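Local atomic coordinates of kynurenine formamidase (Bacillus anthracis, PDB entry 4CO9), a protein that catalyses the zinc-dependent hydrolysis of N-formyl-L-kynurenine to L-kynurenine and formate, the second step in the kynurenine pathway of tryptophan degradation. Residues C[58-62]-C[198-202]; C[11-15]-C[52-56]; C[81-87]-C[106-112]; C[98-104]-C[136-140]. All coordinates share one frame; numbering follows the deposited sequence.

How the contacts relate
From the N terminus, contact 2 closes first: residues 52-56, which run into strand 56-58, come back to the loop after strand 9-10. Contact 1 opens afterwards and closes near the C terminus, tying strand 56-58 and its following turn to edge strand 201-203. Within that excursion lie contacts 3 and 4, whose segments alternate along the chain. Contact 3 pairs two parallel strands in the middle of the mixed sheet, and contact 4 sets the loop after helix 95-98 against helix 133-140. Contacts 1 and 2 share a zinc ion and both reach the second subunit. Contacts 2 and 3 touch at Ile11 and Leu110, contacts 3 and 4 through Ile85 and a probable hydrogen bond from Arg83 NH1 to His102 O.

Contact 1: C[58-62]-C[198-202]; sequences DAPFH and DADGS. With ZN (zinc ion), chain O; ZN (zinc ion), chain P.
Asp198 meets Phe61 through its backbone, its O lying 4.0 Å from Phe61 CE2, just before the chain forms a short antiparallel bridge between edge strand 201-203 and strand 56-58, beside the binuclear zinc site. Ala199 follows, its carbonyl carbon at the edge of the Phe61 ring, a ring that also makes a cation-pi contact with Lys69. Asp200 does most of the packing. Its CB lies 3.8 Å from Phe61 CD2. CG sits between backbone N and carbonyl carbon (chi1 54°), directing the carboxylate to the His62 side; the carboxylate and imidazole planes are 36° apart. OD2 stands 3.7 Å from His62 ND1, but the polar ends are held elsewhere: OD2 by His52 NE2, OD1 by the Tyr30 hydroxyl of the second subunit, and His62 ND1 by the backbone O of Asn43 of that subunit. The bond from the second subunit is consistent with a role of the dimer interface in positioning His62, the inferred proton donor and acceptor. The backbone O of Asp200 accepts from Ala59 N at 2.9 Å, with the donor 47° out of the carbonyl plane. Gly201 pairs with Asp58 in a non-hydrogen-bonded bridge, and without a side chain on its part their CA atoms approach to 4.2 Å. Ser202 carries the pairing onward through backbone bonding to Ile57. At the strand end, Asp58 bridges the two zinc ions, which His52, His56, His163 and Glu175 also bind: OD1 reaches one zinc at 2.1 Å, OD2 the other at 2.0 Å, and a water bridges both ions.

Contact 2: C[11-15]-C[52-56]; sequences ISQPL and HTGTH. With ZN (zinc ion), chain P.
Ser12 faces Thr55 with their CA atoms 5.4 Å apart, and Gln13 faces Gly54 with CA atoms 5.3 Å apart, so the two irregular segments run past each other in opposite directions without pairing as strands. A side chain and a water take the place of direct backbone bonds. Gln13 N donates to Thr55 OG1 over 2.9 Å at an angle of 159°, while a water gives a hydrogen to Gln13 O at 2.7 Å and accepts one from Thr55 N. With OG1 anti to its own carbonyl carbon (chi1 -53°), Thr55 presents the hydroxyl to Gln13 N and donates in turn to Asn176 O, leaving this buried group gripped twice. The Gln13 side chain runs out extended and lays OE1 3.3 Å from Gly54 CA. Residues 52-56 open the His-X-Gly-Thr-His-X-Asp-X-Pro-X-His signature of the cyclase family, whose first two histidines here bind one zinc together with Asp58 and Glu175. Because Gly54 has no side chain, Leu15 can bring its CD2 branch close, 4.0 Å from Thr53 O and beside Thr53 CG2; Leu15 also packs on Leu196 of the second subunit. Within residues 52-56, Gly54 O accepts from His56 ND1 at 2.8 Å along an almost straight line (175°), with the acceptor in the imidazole plane. This fixes the rotation of the ring about its bond to CB and aims NE2 at the zinc, 2.3 Å away, while the CA of His52 sits over one ring face.

Contact 3: C[81-87]-C[106-112]; sequences PTRIIDV and VERLLLR
Arg112 bends at chi3 (-58°), which brings its guanidinium across the neighbouring strand, with NH2 near Ile84 CG2. For Ile85, CG1 lies between backbone N and carbonyl carbon (chi1 62°), and CD1 therefore runs alongside Leu111, 3.7 Å from its CD2, and touches Leu109 CD1 at 4.0 Å. The opposite face of the sheet has Ile84 CD1 against Leu110 CD1 at 3.9 Å. Between these layers the backbones are laced in parallel register. Arg83 N donates to Arg108 O at 2.9 Å and Arg83 O accepts from Leu110 N; Ile85 repeats the pattern with Leu110 O and Arg112 N, and Val87 N closes the series on Arg112 O. Arg108 NH1 donates to Pro81 O, 2.9 Å away and in the guanidinium plane, and forms a salt bridge with Glu107 OE1. Arg83 turns its guanidinium so that Val106 CG2 rests over one face, 3.6 Å from NH2, while NE forms a salt bridge with Asp186. The buried arginine ends are well supplied: Arg108 NE and NH2 donate to Val77 O and Gln76 O, and Arg112 reaches Leu179 O, Val182 O and Asp184. A further salt bridge, Asp86 OD2 to Arg112 NH1, involves an acid with two conformers and is less certain; Asp86 OD1 is hydrogen-bonded to Ser88 OG. Two parallel strands inclined by 26°, joined by a crossover connection carrying strand 92-93 and the short helix 95-98, as between neighbouring parallel strands, and flanked by strands 185-190 and 144-147, form the middle of the mixed sheet of this cyclase-family domain.

Contact 4: C[98-104]-C[136-140]; sequences LEKFHLE and FLSEK
Lys140 and Glu104 form the one salt bridge of this contact, NZ donating to OE2 at 3.0 Å and approaching nearly along the C-O direction. The other carboxylate oxygen, Glu104 OE1, accepts a hydrogen from a water at 2.6 Å; a bond from that water to Glu139 OE1 is less certain, since Glu139 has two conformers. The lysine would tend to offset the repulsion between Glu104 and, in the conformer described, Glu139. Glu99 has its charge answered by Lys95, outside the pair of segments. Within the loop, Phe101 N donates to Leu98 O at 3.1 Å and closes a type I turn, and the carbonyl of His102 takes a hydrogen from Arg83 NH1 of the adjoining strand. On the helix, Lys140 N is bonded weakly to both Phe136 O and Leu137 O. Beneath the charged groups the contact is apolar. With CG anti to backbone N (chi1 179°), the Phe136 ring swings to the loop, and its CE2 rests 3.6 Å from Leu98 CB. The Leu98 and Leu137 side chains cross at about a right angle, CD1 of the first 3.7 Å from CD2 of the second, while Leu103 CB lies the same 3.7 Å from Lys140 CD. Leu103 and Leu137 both continue onto Leu109 of the sheet. Hydrocarbon packing thus joins loop 98-104 to helix 133-140, with the lysine serving twice, its methylenes in that packing and its ammonium in the salt bridge.

Contact 1: C[58-62]-C[198-202]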
loop_
_atom_site.group_PDB
_atom_site.type_symbol
_atom_site.label_atom_id
_atom_site.label_comp_id
_atom_site.label_asym_id
_atom_site.label_seq_id
_atom_site.Cartn_x
_atom_site.Cartn_y
_atom_site.Cartn_z
ATOM N N ASP C 58 4.208 -6.314 9.978
ATOM C CA ASP C 58 5.329 -6.069 10.885
ATOM C C ASP C 58 6.651 -6.421 10.209
ATOM O O ASP C 58 6.755 -7.450 9.543
ATOM C CB ASP C 58 5.251 -6.955 12.114
ATOM C CG ASP C 58 4.091 -6.645 13.008
ATOM O OD1 ASP C 58 3.439 -5.592 12.869
ATOM O OD2 ASP C 58 3.823 -7.503 13.878
ATOM N N ALA C 59 7.658 -5.571 10.383
ATOM C CA ALA C 59 9.033 -5.921 10.012
ATOM C C ALA C 59 9.729 -6.438 11.275
ATOM O O ALA C 59 9.308 -6.103 12.381
ATOM C CB ALA C 59 9.763 -4.709 9.475
ATOM N N PRO C 60 10.782 -7.256 11.120
ATOM C CA PRO C 60 11.471 -7.797 12.289
ATOM C C PRO C 60 12.043 -6.701 13.201
ATOM O O PRO C 60 12.092 -6.873 14.420
ATOM C CB PRO C 60 12.574 -8.659 11.675
ATOM C CG PRO C 60 12.008 -9.082 10.363
ATOM C CD PRO C 60 11.208 -7.918 9.872
ATOM N N PHE C 61 12.387 -5.559 12.630
ATOM C CA PHE C 61 12.843 -4.421 13.425
ATOM C C PHE C 61 11.850 -4.004 14.524
ATOM O O PHE C 61 12.265 -3.432 15.541
ATOM C CB PHE C 61 13.170 -3.245 12.514
ATOM C CG PHE C 61 13.592 -1.988 13.251
ATOM C CD1 PHE C 61 14.681 -1.997 14.092
ATOM C CD2 PHE C 61 12.900 -0.797 13.085
ATOM C CE1 PHE C 61 15.067 -0.846 14.757
ATOM C CE2 PHE C 61 13.279 0.353 13.750
ATOM C CZ PHE C 61 14.371 0.325 14.592
ATOM N N HIS C 62 10.556 -4.276 14.327
ATOM C CA HIS C 62 9.531 -3.984 15.327
ATOM C C HIS C 62 9.846 -4.638 16.677
ATOM O O HIS C 62 9.636 -4.020 17.719
ATOM C CB HIS C 62 8.169 -4.459 14.840
ATOM C CG HIS C 62 7.062 -4.279 15.825
ATOM N ND1 HIS C 62 6.787 -3.075 16.426
ATOM C CD2 HIS C 62 6.129 -5.140 16.276
ATOM C CE1 HIS C 62 5.749 -3.206 17.226
ATOM N NE2 HIS C 62 5.326 -4.455 17.149
ATOM N N ASP C 198 13.286 2.659 6.604
ATOM C CA ASP C 198 13.756 2.557 7.978
ATOM C C ASP C 198 12.718 2.056 8.962
ATOM O O ASP C 198 12.973 2.041 10.159
ATOM C CB ASP C 198 14.265 3.925 8.432
ATOM C CG ASP C 198 15.360 4.460 7.534
ATOM O OD1 ASP C 198 16.293 3.718 7.248
ATOM O OD2 ASP C 198 15.273 5.614 7.092
ATOM N N ALA C 199 11.545 1.660 8.478
ATOM C CA ALA C 199 10.418 1.410 9.357
ATOM C C ALA C 199 10.337 -0.001 9.935
ATOM O O ALA C 199 10.889 -0.954 9.382
ATOM C CB ALA C 199 9.104 1.776 8.649
ATOM N N ASP C 200 9.582 -0.081 11.029
ATOM C CA ASP C 200 9.323 -1.268 11.788
ATOM C C ASP C 200 8.112 -2.033 11.264
ATOM O O ASP C 200 7.766 -3.077 11.809
ATOM C CB ASP C 200 9.084 -0.893 13.260
ATOM C CG ASP C 200 7.979 0.169 13.442
ATOM O OD1 ASP C 200 8.105 1.289 12.898
ATOM O OD2 ASP C 200 7.005 -0.117 14.156
ATOM N N GLY C 201 7.473 -1.525 10.213
ATOM C CA GLY C 201 6.292 -2.165 9.625
ATOM C C GLY C 201 5.641 -1.181 8.674
ATOM O O GLY C 201 6.194 -0.103 8.437
ATOM N N SER C 202 4.501 -1.549 8.108
ATOM C CA SER C 202 3.818 -0.663 7.172
ATOM C C SER C 202 2.344 -0.948 7.136
ATOM O O SER C 202 1.945 -2.103 7.113
ATOM C CB SER C 202 4.353 -0.846 5.756
ATOM O OG SER C 202 3.680 0.005 4.845
HETATM ZN ZN ZN O . 2.626 -7.482 15.472
HETATM ZN ZN ZN P . 2.039 -4.740 14.141
HETATM O O HOH W 1 2.633 -5.512 15.948
HETATM O O HOH W 2 1.390 -7.252 17.671
#

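Contact 2: C[11-15]-C[52-56]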
loop_
_atom_site.group_PDB
_atom_site.type_symbol
_atom_site.label_atom_id
_atom_site.label_comp_id
_atom_site.label_asym_id
_atom_site.label_seq_id
_atom_site.Cartn_x
_atom_site.Cartn_y
_atom_site.Cartn_z
ATOM N N ILE C 11 -10.020 -6.557 2.097
ATOM C CA ILE C 11 -9.988 -7.122 3.449
ATOM C C ILE C 11 -9.192 -6.232 4.410
ATOM O O ILE C 11 -8.588 -6.720 5.371
ATOM C CB ILE C 11 -9.476 -8.582 3.465
ATOM C CG1 ILE C 11 -8.074 -8.706 2.862
ATOM C CG2 ILE C 11 -10.457 -9.464 2.713
ATOM C CD1 ILE C 11 -7.358 -9.977 3.264
ATOM N N SER C 12 -9.208 -4.929 4.136
ATOM C CA SER C 12 -8.515 -3.944 4.952
ATOM C C SER C 12 -9.492 -3.158 5.830
ATOM O O SER C 12 -10.646 -2.962 5.466
ATOM C CB SER C 12 -7.761 -2.958 4.068
ATOM O OG SER C 12 -6.885 -3.622 3.174
ATOM N N GLN C 13 -9.010 -2.721 6.990
ATOM C CA GLN C 13 -9.784 -1.848 7.869
ATOM C C GLN C 13 -9.767 -0.401 7.358
ATOM O O GLN C 13 -8.712 0.118 7.031
ATOM C CB GLN C 13 -9.222 -1.899 9.289
ATOM C CG GLN C 13 -9.381 -3.239 9.981
ATOM C CD GLN C 13 -8.908 -3.246 11.414
ATOM O OE1 GLN C 13 -8.168 -2.370 11.846
ATOM N NE2 GLN C 13 -9.343 -4.245 12.173
ATOM N N PRO C 14 -10.933 0.264 7.326
ATOM C CA PRO C 14 -10.923 1.658 6.910
ATOM C C PRO C 14 -10.092 2.508 7.858
ATOM O O PRO C 14 -10.215 2.367 9.082
ATOM C CB PRO C 14 -12.400 2.067 6.972
ATOM C CG PRO C 14 -13.151 0.800 6.810
ATOM C CD PRO C 14 -12.307 -0.254 7.497
ATOM N N LEU C 15 -9.248 3.355 7.281
ATOM C CA LEU C 15 -8.380 4.236 8.024
ATOM C C LEU C 15 -9.022 5.617 8.093
ATOM O O LEU C 15 -9.200 6.279 7.077
ATOM C CB LEU C 15 -7.011 4.329 7.361
ATOM C CG LEU C 15 -6.121 3.080 7.430
ATOM C CD1 LEU C 15 -4.897 3.299 6.539
ATOM C CD2 LEU C 15 -5.682 2.775 8.861
ATOM N N HIS C 52 1.421 0.655 13.216
ATOM C CA HIS C 52 0.604 -0.495 13.581
ATOM C C HIS C 52 -0.839 -0.065 13.789
ATOM O O HIS C 52 -1.420 -0.239 14.856
ATOM C CB HIS C 52 1.202 -1.159 14.828
ATOM C CG HIS C 52 2.644 -1.535 14.658
ATOM N ND1 HIS C 52 3.056 -2.808 14.320
ATOM C CD2 HIS C 52 3.768 -0.789 14.743
ATOM C CE1 HIS C 52 4.372 -2.832 14.199
ATOM N NE2 HIS C 52 4.827 -1.619 14.453
ATOM N N THR C 53 -1.418 0.507 12.745
ATOM C CA THR C 53 -2.799 0.957 12.749
ATOM C C THR C 53 -3.478 0.301 11.578
ATOM O O THR C 53 -2.961 0.330 10.477
ATOM C CB THR C 53 -2.882 2.489 12.561
ATOM O OG1 THR C 53 -2.087 3.113 13.556
ATOM C CG2 THR C 53 -4.316 3.007 12.675
ATOM N N GLY C 54 -4.666 -0.244 11.814
ATOM C CA GLY C 54 -5.427 -0.874 10.765
ATOM C C GLY C 54 -4.698 -2.090 10.259
ATOM O O GLY C 54 -3.865 -2.673 10.962
ATOM N N THR C 55 -4.978 -2.446 9.017
ATOM C CA THR C 55 -4.383 -3.605 8.390
ATOM C C THR C 55 -2.940 -3.262 8.048
ATOM O O THR C 55 -2.680 -2.279 7.352
ATOM C CB THR C 55 -5.182 -3.982 7.136
ATOM O OG1 THR C 55 -6.560 -4.121 7.499
ATOM C CG2 THR C 55 -4.690 -5.286 6.552
ATOM N N HIS C 56 -1.992 -4.062 8.533
ATOM C CA HIS C 56 -0.598 -3.723 8.359
ATOM C C HIS C 56 0.300 -4.936 8.531
ATOM O O HIS C 56 -0.136 -5.975 9.034
ATOM C CB HIS C 56 -0.201 -2.653 9.384
ATOM C CG HIS C 56 -0.133 -3.167 10.779
ATOM N ND1 HIS C 56 -1.251 -3.290 11.576
ATOM C CD2 HIS C 56 0.913 -3.606 11.517
ATOM C CE1 HIS C 56 -0.890 -3.752 12.757
ATOM N NE2 HIS C 56 0.413 -3.959 12.743
HETATM ZN ZN ZN P . 2.039 -4.740 14.141
HETATM O O HOH W 3 -6.065 -0.608 6.959
HETATM O O HOH W 1 2.633 -5.512 15.948
#

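Contact 3: C[81-87]-C[106-112]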
loop_
_atom_site.group_PDB
_atom_site.type_symbol
_atom_site.label_atom_id
_atom_site.label_comp_id
_atom_site.label_asym_id
_atom_site.label_seq_id
_atom_site.Cartn_x
_atom_site.Cartn_y
_atom_site.Cartn_z
ATOM N N PRO C 81 -0.798 -16.856 -4.017
ATOM C CA PRO C 81 -1.814 -17.763 -3.506
ATOM C C PRO C 81 -1.852 -17.768 -1.993
ATOM O O PRO C 81 -0.803 -17.740 -1.345
ATOM C CB PRO C 81 -1.364 -19.131 -4.046
ATOM C CG PRO C 81 -0.664 -18.799 -5.311
ATOM C CD PRO C 81 0.067 -17.516 -5.018
ATOM N N THR C 82 -3.062 -17.781 -1.455
ATOM C CA THR C 82 -3.284 -17.780 -0.019
ATOM C C THR C 82 -4.456 -18.676 0.289
ATOM O O THR C 82 -5.369 -18.823 -0.521
ATOM C CB THR C 82 -3.598 -16.393 0.638
ATOM O OG1 THR C 82 -3.476 -16.481 2.067
ATOM C CG2 THR C 82 -5.012 -15.936 0.369
ATOM N N ARG C 83 -4.401 -19.306 1.455
ATOM C CA ARG C 83 -5.505 -20.086 1.954
ATOM C C ARG C 83 -6.077 -19.391 3.174
ATOM O O ARG C 83 -5.329 -18.883 4.002
ATOM C CB ARG C 83 -5.037 -21.494 2.330
ATOM C CG ARG C 83 -6.154 -22.254 3.002
ATOM C CD ARG C 83 -7.007 -23.139 2.111
ATOM N NE ARG C 83 -6.271 -23.891 1.095
ATOM C CZ ARG C 83 -5.762 -25.103 1.280
ATOM N NH1 ARG C 83 -5.890 -25.721 2.449
ATOM N NH2 ARG C 83 -5.134 -25.711 0.281
ATOM N N ILE C 84 -7.401 -19.381 3.287
ATOM C CA ILE C 84 -8.084 -18.821 4.441
ATOM C C ILE C 84 -8.844 -19.914 5.196
ATOM O O ILE C 84 -9.582 -20.694 4.585
ATOM C CB ILE C 84 -9.068 -17.727 4.007
ATOM C CG1 ILE C 84 -8.313 -16.668 3.183
ATOM C CG2 ILE C 84 -9.768 -17.121 5.211
ATOM C CD1 ILE C 84 -9.145 -15.473 2.792
ATOM N N ILE C 85 -8.646 -19.965 6.511
ATOM C CA ILE C 85 -9.266 -20.974 7.363
ATOM C C ILE C 85 -9.886 -20.341 8.578
ATOM O O ILE C 85 -9.503 -19.241 8.996
ATOM C CB ILE C 85 -8.279 -22.079 7.824
ATOM C CG1 ILE C 85 -7.153 -21.507 8.669
ATOM C CG2 ILE C 85 -7.733 -22.840 6.617
ATOM C CD1 ILE C 85 -6.232 -22.552 9.271
ATOM N N ASP C 86 -10.846 -21.054 9.142
ATOM C CA ASP C 86 -11.554 -20.611 10.324
ATOM C C ASP C 86 -10.956 -21.237 11.579
ATOM O O ASP C 86 -10.917 -22.459 11.720
ATOM C CB ASP C 86 -13.047 -20.894 10.239
ATOM C CG ASP C 86 -13.829 -20.134 11.281
ATOM O OD1 ASP C 86 -13.845 -20.571 12.448
ATOM O OD2 ASP C 86 -14.397 -19.071 10.937
ATOM N N VAL C 87 -10.525 -20.381 12.502
ATOM C CA VAL C 87 -10.026 -20.810 13.807
ATOM C C VAL C 87 -10.736 -20.022 14.913
ATOM O O VAL C 87 -10.133 -19.645 15.909
ATOM C CB VAL C 87 -8.505 -20.670 13.912
ATOM C CG1 VAL C 87 -7.824 -21.718 13.042
ATOM C CG2 VAL C 87 -8.044 -19.276 13.504
ATOM N N VAL C 106 0.497 -24.879 0.544
ATOM C CA VAL C 106 0.095 -23.529 0.917
ATOM C C VAL C 106 1.330 -22.662 1.197
ATOM O O VAL C 106 2.268 -23.076 1.896
ATOM C CB VAL C 106 -0.848 -23.551 2.144
ATOM C CG1 VAL C 106 -1.154 -22.141 2.625
ATOM C CG2 VAL C 106 -2.133 -24.282 1.786
ATOM N N GLU C 107 1.327 -21.451 0.643
ATOM C CA GLU C 107 2.433 -20.488 0.816
ATOM C C GLU C 107 2.068 -19.339 1.778
ATOM O O GLU C 107 2.946 -18.716 2.377
ATOM C CB GLU C 107 2.830 -19.902 -0.549
ATOM C CG GLU C 107 3.313 -20.863 -1.651
ATOM C CD GLU C 107 3.196 -20.245 -3.042
ATOM O OE1 GLU C 107 3.398 -19.015 -3.196
ATOM O OE2 GLU C 107 2.883 -20.991 -3.991
ATOM N N ARG C 108 0.780 -19.027 1.893
ATOM C CA ARG C 108 0.301 -17.908 2.713
ATOM C C ARG C 108 -0.979 -18.354 3.383
ATOM O O ARG C 108 -1.814 -18.964 2.736
ATOM C CB ARG C 108 0.019 -16.682 1.841
ATOM C CG ARG C 108 1.225 -16.177 1.075
ATOM C CD ARG C 108 0.928 -15.144 0.006
ATOM N NE ARG C 108 2.164 -14.956 -0.747
ATOM C CZ ARG C 108 2.619 -15.791 -1.677
ATOM N NH1 ARG C 108 1.913 -16.859 -2.057
ATOM N NH2 ARG C 108 3.788 -15.540 -2.254
ATOM N N LEU C 109 -1.134 -18.050 4.668
ATOM C CA LEU C 109 -2.276 -18.527 5.424
ATOM C C LEU C 109 -2.895 -17.408 6.234
ATOM O O LEU C 109 -2.196 -16.740 6.993
ATOM C CB LEU C 109 -1.829 -19.663 6.350
ATOM C CG LEU C 109 -2.893 -20.327 7.210
ATOM C CD1 LEU C 109 -3.875 -21.083 6.325
ATOM C CD2 LEU C 109 -2.251 -21.288 8.200
ATOM N N LEU C 110 -4.192 -17.177 6.031
ATOM C CA LEU C 110 -4.949 -16.201 6.824
ATOM C C LEU C 110 -5.864 -16.926 7.784
ATOM O O LEU C 110 -6.588 -17.848 7.389
ATOM C CB LEU C 110 -5.767 -15.262 5.936
ATOM C CG LEU C 110 -5.030 -14.576 4.793
ATOM C CD1 LEU C 110 -5.936 -13.638 4.020
ATOM C CD2 LEU C 110 -3.799 -13.828 5.288
ATOM N N LEU C 111 -5.837 -16.493 9.041
ATOM C CA LEU C 111 -6.604 -17.095 10.116
ATOM C C LEU C 111 -7.762 -16.193 10.523
ATOM O O LEU C 111 -7.546 -15.072 10.986
ATOM C CB LEU C 111 -5.699 -17.341 11.325
ATOM C CG LEU C 111 -4.398 -18.101 11.107
ATOM C CD1 LEU C 111 -3.662 -18.293 12.427
ATOM C CD2 LEU C 111 -4.669 -19.451 10.473
ATOM N N ARG C 112 -8.989 -16.680 10.330
ATOM C CA ARG C 112 -10.178 -16.004 10.818
ATOM C C ARG C 112 -10.483 -16.464 12.244
ATOM O O ARG C 112 -10.939 -17.588 12.451
ATOM C CB ARG C 112 -11.402 -16.283 9.924
ATOM C CG ARG C 112 -12.574 -15.358 10.223
ATOM C CD ARG C 112 -13.915 -15.771 9.604
ATOM N NE ARG C 112 -13.864 -15.894 8.146
ATOM C CZ ARG C 112 -13.571 -17.022 7.508
ATOM N NH1 ARG C 112 -13.344 -18.154 8.185
ATOM N NH2 ARG C 112 -13.516 -17.027 6.190
HETATM O O HOH W 4 -1.128 -20.619 -0.667
#

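Contact 4: C[98-104]-C[136-140]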
loop_
_atom_site.group_PDB
_atom_site.type_symbol
_atom_site.label_atom_id
_atom_site.label_comp_id
_atom_site.label_asym_id
_atom_site.label_seq_id
_atom_site.Cartn_x
_atom_site.Cartn_y
_atom_site.Cartn_z
ATOM N N LEU C 98 -3.928 -26.591 14.088
ATOM C CA LEU C 98 -3.737 -26.507 12.639
ATOM C C LEU C 98 -3.538 -27.871 11.973
ATOM O O LEU C 98 -3.644 -27.983 10.747
ATOM C CB LEU C 98 -2.558 -25.600 12.304
ATOM C CG LEU C 98 -2.706 -24.126 12.700
ATOM C CD1 LEU C 98 -1.593 -23.331 12.046
ATOM C CD2 LEU C 98 -4.064 -23.550 12.309
ATOM N N GLU C 99 -3.268 -28.906 12.769
ATOM C CA GLU C 99 -3.092 -30.266 12.238
ATOM C C GLU C 99 -4.343 -30.772 11.516
ATOM O O GLU C 99 -4.229 -31.554 10.593
ATOM C CB GLU C 99 -2.705 -31.242 13.357
ATOM C CG GLU C 99 -1.219 -31.217 13.705
ATOM C CD GLU C 99 -0.848 -32.129 14.870
ATOM O OE1 GLU C 99 -1.739 -32.545 15.651
ATOM O OE2 GLU C 99 0.354 -32.436 14.995
ATOM N N LYS C 100 -5.527 -30.317 11.919
ATOM C CA LYS C 100 -6.772 -30.754 11.276
ATOM C C LYS C 100 -6.998 -30.173 9.872
ATOM O O LYS C 100 -7.916 -30.589 9.168
ATOM C CB LYS C 100 -8.004 -30.454 12.143
ATOM C CG LYS C 100 -8.464 -29.014 12.174
ATOM C CD LYS C 100 -9.840 -28.874 12.813
ATOM C CE LYS C 100 -10.523 -27.603 12.348
ATOM N NZ LYS C 100 -11.863 -27.399 12.958
ATOM N N PHE C 101 -6.174 -29.217 9.461
ATOM C CA PHE C 101 -6.316 -28.610 8.142
ATOM C C PHE C 101 -5.347 -29.235 7.153
ATOM O O PHE C 101 -4.250 -29.645 7.499
ATOM C CB PHE C 101 -6.122 -27.098 8.239
ATOM C CG PHE C 101 -7.150 -26.423 9.095
ATOM C CD1 PHE C 101 -8.371 -26.058 8.570
ATOM C CD2 PHE C 101 -6.901 -26.179 10.442
ATOM C CE1 PHE C 101 -9.326 -25.444 9.357
ATOM C CE2 PHE C 101 -7.849 -25.561 11.237
ATOM C CZ PHE C 101 -9.065 -25.193 10.687
ATOM N N HIS C 102 -5.784 -29.353 5.917
ATOM C CA HIS C 102 -4.954 -29.862 4.860
ATOM C C HIS C 102 -4.240 -28.674 4.210
ATOM O O HIS C 102 -4.823 -27.975 3.407
ATOM C CB HIS C 102 -5.802 -30.648 3.853
ATOM C CG HIS C 102 -4.978 -31.348 2.826
ATOM N ND1 HIS C 102 -4.537 -30.722 1.683
ATOM C CD2 HIS C 102 -4.459 -32.600 2.794
ATOM C CE1 HIS C 102 -3.800 -31.563 0.978
ATOM N NE2 HIS C 102 -3.737 -32.711 1.630
ATOM N N LEU C 103 -2.970 -28.479 4.538
ATOM C CA LEU C 103 -2.240 -27.240 4.179
ATOM C C LEU C 103 -1.068 -27.503 3.264
ATOM O O LEU C 103 -0.191 -26.648 3.132
ATOM C CB LEU C 103 -1.720 -26.583 5.455
ATOM C CG LEU C 103 -2.760 -26.083 6.450
ATOM C CD1 LEU C 103 -2.096 -25.689 7.761
ATOM C CD2 LEU C 103 -3.517 -24.904 5.866
ATOM N N GLU C 104 -1.030 -28.677 2.632
ATOM C CA GLU C 104 0.073 -28.988 1.732
ATOM C C GLU C 104 0.067 -28.023 0.546
ATOM O O GLU C 104 -0.972 -27.729 -0.019
ATOM C CB GLU C 104 0.037 -30.469 1.290
ATOM C CG GLU C 104 0.157 -31.448 2.459
ATOM C CD GLU C 104 1.380 -31.184 3.318
ATOM O OE1 GLU C 104 2.499 -31.334 2.791
ATOM O OE2 GLU C 104 1.229 -30.823 4.517
ATOM N N PHE C 136 6.069 -25.785 12.519
ATOM C CA PHE C 136 5.005 -26.499 11.812
ATOM C C PHE C 136 4.687 -25.865 10.460
ATOM O O PHE C 136 4.695 -26.537 9.436
ATOM C CB PHE C 136 3.735 -26.521 12.667
ATOM C CG PHE C 136 2.576 -27.207 12.010
ATOM C CD1 PHE C 136 2.569 -28.584 11.867
ATOM C CD2 PHE C 136 1.486 -26.477 11.530
ATOM C CE1 PHE C 136 1.500 -29.232 11.266
ATOM C CE2 PHE C 136 0.414 -27.122 10.927
ATOM C CZ PHE C 136 0.423 -28.502 10.801
ATOM N N LEU C 137 4.395 -24.569 10.469
ATOM C CA LEU C 137 4.056 -23.851 9.240
ATOM C C LEU C 137 5.234 -23.761 8.277
ATOM O O LEU C 137 5.078 -23.940 7.071
ATOM C CB LEU C 137 3.557 -22.437 9.569
ATOM C CG LEU C 137 2.231 -22.360 10.322
ATOM C CD1 LEU C 137 1.901 -20.912 10.641
ATOM C CD2 LEU C 137 1.104 -23.006 9.541
ATOM N N SER C 138 6.401 -23.473 8.817
ATOM C CA SER C 138 7.609 -23.342 8.021
ATOM C C SER C 138 7.959 -24.625 7.290
ATOM O O SER C 138 8.343 -24.603 6.116
ATOM C CB SER C 138 8.774 -22.933 8.923
ATOM O OG SER C 138 9.992 -22.846 8.204
ATOM N N GLU C 139 7.800 -25.744 7.980
ATOM C CA GLU C 139 8.014 -27.053 7.368
ATOM C C GLU C 139 7.109 -27.251 6.137
ATOM O O GLU C 139 7.501 -27.897 5.171
ATOM C CB GLU C 139 7.671 -28.164 8.367
ATOM C CG GLU C 139 8.265 -29.544 8.055
ATOM C CD GLU C 139 7.385 -30.328 7.098
ATOM O OE1 GLU C 139 6.146 -30.184 7.183
ATOM O OE2 GLU C 139 7.926 -31.085 6.264
ATOM N N LYS C 140 5.896 -26.710 6.185
ATOM C CA LYS C 140 4.965 -26.810 5.050
ATOM C C LYS C 140 5.287 -25.872 3.909
ATOM O O LYS C 140 4.717 -26.017 2.833
ATOM C CB LYS C 140 3.529 -26.565 5.507
ATOM C CG LYS C 140 3.092 -27.541 6.566
ATOM C CD LYS C 140 1.615 -27.827 6.501
ATOM C CE LYS C 140 1.239 -28.834 7.569
ATOM N NZ LYS C 140 1.884 -30.155 7.343
HETATM O O HOH W 5 4.151 -30.813 4.732
#